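Local coordinates for protein AvrRxo1-ORF2 (Xanthomonas oryzae pv. oryzicola, PDB 4Z8T) that binds the type III effector AvrRxo1-ORF1, whose fold includes a polynucleotide kinase domain, and probably acts as its chaperone, at residues F12-K15 and L16-N20; E65-D68 and I69-M73. All coordinates share one frame; numbering follows the deposited sequence.

How the contacts relate
Helix 6-38, the long first helix of the chain, carries contact 1 in residues 12-20, within its N-terminal half. The chain then passes through helix 45-51 and reaches helix 63-77, where contact 2 occupies residues 65-73. Both are short runs of helix whose partners lie three or four residues apart, so neither closes a loop; they follow in series, without nesting or crossing. The centres of contact 1 and contact 2 lie about 22 Å apart. Contact 1 projects from the body toward AvrRxo1-ORF1 and a second copy of this protein. Contact 2 sits near the chain centre against helices 45-51 and 84-94, also meets AvrRxo1-ORF1, and is tied to helix 6-38 through R72.

Contact 1 (F12-K15 and L16-N20); sequences FHKK and LKERN
L16 meets F12 one turn earlier in helix 6-38, and K15 lies beside E18 in the same stretch. L16 N gives its hydrogen to F12 O at 2.8 Å, and CB of L16 rests on the same oxygen. With CG turned opposite its own backbone N (chi1 -178°), the leucine sends CD2 slantwise to CE2 of the F12 ring, 4.2 Å away, an apolar touch. F12 also packs on L30 of the second subunit. K15 leaves the helix on another side. Its chain is folded at chi2 (-55°), which brings it alongside E18, both side chains pointing the same way; NZ of K15 then stands 3.7 Å from OE1 of E18, a long salt bridge, while CD of K15 brushes that oxygen. E18 reaches back along the helix, its chain extended beyond CG, and its own CG lies 3.4 Å from K14 O. R19 N bonds to K15 O at 3.0 Å. One position on from L16, K17 N bonds to H13 O at 2.9 Å and CD of K17 meets NE2 of the H13 ring at 3.7 Å, as the two side chains slant across each other. The polar ends of this pair are bound by the AvrRxo1-ORF1 chain: its D229 takes a hydrogen bond from H13 NE2 and a salt bridge from K17 NZ, and its Y270 bonds to H13 ND1. R19 reaches D27 of the second subunit. Successive i to i+4 backbone bonds, with an i to i+3 lysine-glutamate pair on the flank, are the pattern of a regular alpha-helix, used here as an interface helix facing both the effector and the second copy.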
# COMPACT_ATOMS: atom_id res chain seq x y z
N PHE B 12 8.09 19.18 0.24
CA PHE B 12 7.55 17.85 -0.02
C PHE B 12 8.57 16.78 0.36
O PHE B 12 8.26 15.80 1.02
CB PHE B 12 7.15 17.72 -1.50
CG PHE B 12 6.28 16.52 -1.79
CD1 PHE B 12 4.89 16.62 -1.71
CD2 PHE B 12 6.84 15.31 -2.15
CE1 PHE B 12 4.08 15.53 -2.00
CE2 PHE B 12 6.03 14.22 -2.44
CZ PHE B 12 4.65 14.33 -2.36
N HIS B 13 9.81 16.99 -0.06
CA HIS B 13 10.91 16.08 0.24
C HIS B 13 11.09 15.95 1.76
O HIS B 13 11.24 14.85 2.30
CB HIS B 13 12.17 16.62 -0.45
CG HIS B 13 13.41 15.80 -0.24
ND1 HIS B 13 13.69 14.68 -0.98
CD2 HIS B 13 14.46 15.99 0.59
CE1 HIS B 13 14.86 14.18 -0.58
NE2 HIS B 13 15.34 14.96 0.37
N LYS B 14 11.08 17.08 2.46
CA LYS B 14 11.27 17.05 3.91
C LYS B 14 10.17 16.22 4.60
O LYS B 14 10.45 15.35 5.44
CB LYS B 14 11.25 18.48 4.45
CG LYS B 14 11.54 18.58 5.94
CD LYS B 14 11.55 20.05 6.33
CE LYS B 14 11.87 20.23 7.80
NZ LYS B 14 11.71 21.67 8.18
N LYS B 15 8.92 16.47 4.22
CA LYS B 15 7.79 15.80 4.84
C LYS B 15 7.76 14.33 4.47
O LYS B 15 7.42 13.47 5.30
CB LYS B 15 6.48 16.49 4.44
CG LYS B 15 6.31 17.88 5.03
CD LYS B 15 6.46 17.82 6.55
CE LYS B 15 6.10 19.15 7.21
NZ LYS B 15 6.30 19.07 8.69
N LEU B 16 8.12 14.02 3.23
CA LEU B 16 8.19 12.63 2.80
C LEU B 16 9.29 11.87 3.55
O LEU B 16 9.11 10.71 3.90
CB LEU B 16 8.39 12.54 1.28
CG LEU B 16 8.42 11.14 0.68
CD1 LEU B 16 7.16 10.31 1.01
CD2 LEU B 16 8.57 11.29 -0.83
N LYS B 17 10.42 12.52 3.80
CA LYS B 17 11.47 11.92 4.63
C LYS B 17 10.95 11.59 6.02
O LYS B 17 11.25 10.53 6.57
CB LYS B 17 12.66 12.86 4.75
CG LYS B 17 13.65 12.77 3.61
CD LYS B 17 14.81 13.74 3.81
CE LYS B 17 15.62 13.37 5.04
NZ LYS B 17 16.81 14.26 5.20
N GLU B 18 10.17 12.50 6.61
CA GLU B 18 9.59 12.24 7.93
C GLU B 18 8.65 11.05 7.91
O GLU B 18 8.69 10.21 8.80
CB GLU B 18 8.85 13.47 8.45
CG GLU B 18 9.73 14.67 8.66
CD GLU B 18 8.97 15.85 9.23
OE1 GLU B 18 7.75 15.71 9.50
OE2 GLU B 18 9.59 16.93 9.39
N ARG B 19 7.79 11.01 6.90
CA ARG B 19 6.85 9.91 6.73
C ARG B 19 7.59 8.59 6.63
O ARG B 19 7.26 7.63 7.33
CB ARG B 19 6.02 10.11 5.46
CG ARG B 19 5.03 8.99 5.15
CD ARG B 19 4.51 9.13 3.72
NE ARG B 19 3.45 8.18 3.39
CZ ARG B 19 2.16 8.38 3.63
NH1 ARG B 19 1.75 9.50 4.20
NH2 ARG B 19 1.27 7.46 3.30
N ASN B 20 8.60 8.53 5.77
CA ASN B 20 9.29 7.26 5.53
C ASN B 20 10.12 6.84 6.73
O ASN B 20 10.31 5.65 6.98
CB ASN B 20 10.15 7.34 4.26
CG ASN B 20 9.31 7.39 2.99
OD1 ASN B 20 8.12 7.02 3.00
ND2 ASN B 20 9.93 7.82 1.89

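Contact 2 (E65-D68 and I69-M73); sequences ERND and IYERM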
# COMPACT_ATOMS: atom_id res chain seq x y z
N GLU B 65 26.06 0.64 10.91
CA GLU B 65 25.37 0.34 9.67
C GLU B 65 25.22 -1.17 9.51
O GLU B 65 24.22 -1.65 8.99
CB GLU B 65 26.08 0.96 8.46
CG GLU B 65 25.22 1.03 7.19
CD GLU B 65 25.91 1.71 6.02
OE1 GLU B 65 25.41 1.59 4.87
OE2 GLU B 65 26.95 2.37 6.24
N ARG B 66 26.21 -1.93 9.98
CA ARG B 66 26.20 -3.38 9.78
C ARG B 66 25.13 -4.10 10.61
O ARG B 66 24.41 -4.95 10.09
CB ARG B 66 27.58 -3.97 10.03
CG ARG B 66 27.73 -5.40 9.53
CD ARG B 66 29.17 -5.69 9.11
NE ARG B 66 30.00 -6.12 10.23
CZ ARG B 66 30.71 -5.30 11.00
NH1 ARG B 66 30.69 -3.99 10.78
NH2 ARG B 66 31.43 -5.79 12.00
N ASN B 67 25.04 -3.76 11.89
CA ASN B 67 24.00 -4.35 12.72
C ASN B 67 22.64 -3.94 12.21
O ASN B 67 21.74 -4.77 12.06
CB ASN B 67 24.16 -3.94 14.19
CG ASN B 67 23.23 -4.72 15.10
OD1 ASN B 67 23.41 -5.92 15.32
ND2 ASN B 67 22.22 -4.04 15.63
N ASP B 68 22.49 -2.65 11.91
CA ASP B 68 21.21 -2.10 11.47
C ASP B 68 20.71 -2.71 10.16
O ASP B 68 19.51 -2.88 9.98
CB ASP B 68 21.27 -0.57 11.40
CG ASP B 68 21.36 0.09 12.78
OD1 ASP B 68 22.04 -0.47 13.67
OD2 ASP B 68 20.75 1.17 12.96
N ILE B 69 21.63 -3.04 9.25
CA ILE B 69 21.24 -3.70 8.00
C ILE B 69 20.67 -5.09 8.25
O ILE B 69 19.59 -5.44 7.76
CB ILE B 69 22.44 -3.80 7.02
CG1 ILE B 69 22.77 -2.43 6.42
CG2 ILE B 69 22.13 -4.77 5.90
CD1 ILE B 69 24.12 -2.38 5.73
N TYR B 70 21.39 -5.91 9.02
CA TYR B 70 21.01 -7.31 9.17
C TYR B 70 19.93 -7.55 10.21
O TYR B 70 19.12 -8.45 10.04
CB TYR B 70 22.23 -8.21 9.38
CG TYR B 70 23.05 -8.30 8.12
CD1 TYR B 70 22.60 -9.05 7.04
CD2 TYR B 70 24.23 -7.61 8.00
CE1 TYR B 70 23.33 -9.11 5.87
CE2 TYR B 70 24.97 -7.67 6.84
CZ TYR B 70 24.51 -8.42 5.78
OH TYR B 70 25.25 -8.47 4.63
N GLU B 71 19.93 -6.77 11.28
CA GLU B 71 18.88 -6.91 12.27
C GLU B 71 17.54 -6.57 11.62
O GLU B 71 16.57 -7.32 11.74
CB GLU B 71 19.12 -6.00 13.49
CG GLU B 71 17.83 -5.49 14.14
CD GLU B 71 17.91 -5.41 15.64
OE1 GLU B 71 18.87 -5.97 16.22
OE2 GLU B 71 16.99 -4.81 16.25
N ARG B 72 17.51 -5.45 10.91
CA ARG B 72 16.28 -5.03 10.24
C ARG B 72 15.85 -6.03 9.17
O ARG B 72 14.67 -6.37 9.08
CB ARG B 72 16.46 -3.63 9.64
CG ARG B 72 15.31 -3.19 8.79
CD ARG B 72 15.48 -1.75 8.33
NE ARG B 72 15.37 -0.83 9.46
CZ ARG B 72 14.21 -0.47 10.01
NH1 ARG B 72 14.21 0.37 11.03
NH2 ARG B 72 13.06 -0.94 9.52
N MSE B 73 16.79 -6.51 8.37
CA MSE B 73 16.44 -7.52 7.37
C MSE B 73 15.85 -8.76 8.02
O MSE B 73 14.83 -9.29 7.60
CB MSE B 73 17.67 -7.89 6.52
CG MSE B 73 17.38 -8.94 5.49
SE MSE B 73 19.02 -9.42 4.55
CE MSE B 73 19.44 -7.67 3.89
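I69 bends over the carbonyl of E65 one turn earlier in helix 63-77. I69 N donates to E65 O at 3.0 Å, and CG1 of I69 crowds the same oxygen at 3.1 Å. Chi1 of -73° sets that branch over the oxygen, opposite the carbonyl carbon of I69 itself; further along it, CD1 of I69 meets CG of E65 at 3.9 Å. The carboxylate of E65 finds its partner on AvrRxo1-ORF1, where OE1 accepts a hydrogen bond from Y164 N. The following backbone bonds differ in strength. Y70 N reaches R66 O in a weak bond of 3.3 Å, and CD2 at the edge of the Y70 ring lies against that oxygen too, close to the ring plane. Over the centre of one ring face stands CG2 of I69, while F87 and V91 of helix 84-94 and L48 of helix 45-51 also pack on the tyrosine. E71 N to N67 O is the short one, 2.8 Å, its donor nearly in line with the C=O bond at 170°. The side chains of the same two residues slant across each other, ND2 of N67 3.9 Å from OE1 of E71 and the amide and carboxylate planes 64° apart. R72 N closes on D68 O in a weak bond of 3.4 Å, and CB of R72 presses on that oxygen. The arginines reach other parts of the same chain: R66 NE forms a salt bridge with E49, and R72 NH2 bonds to H24 O of helix 6-38. Chemically, then, the stretch is held by its main chain and a little apolar contact, while the charged ends of E65, R66 and R72 are spent on joining helix 63-77 to the effector and to the rest of its own fold.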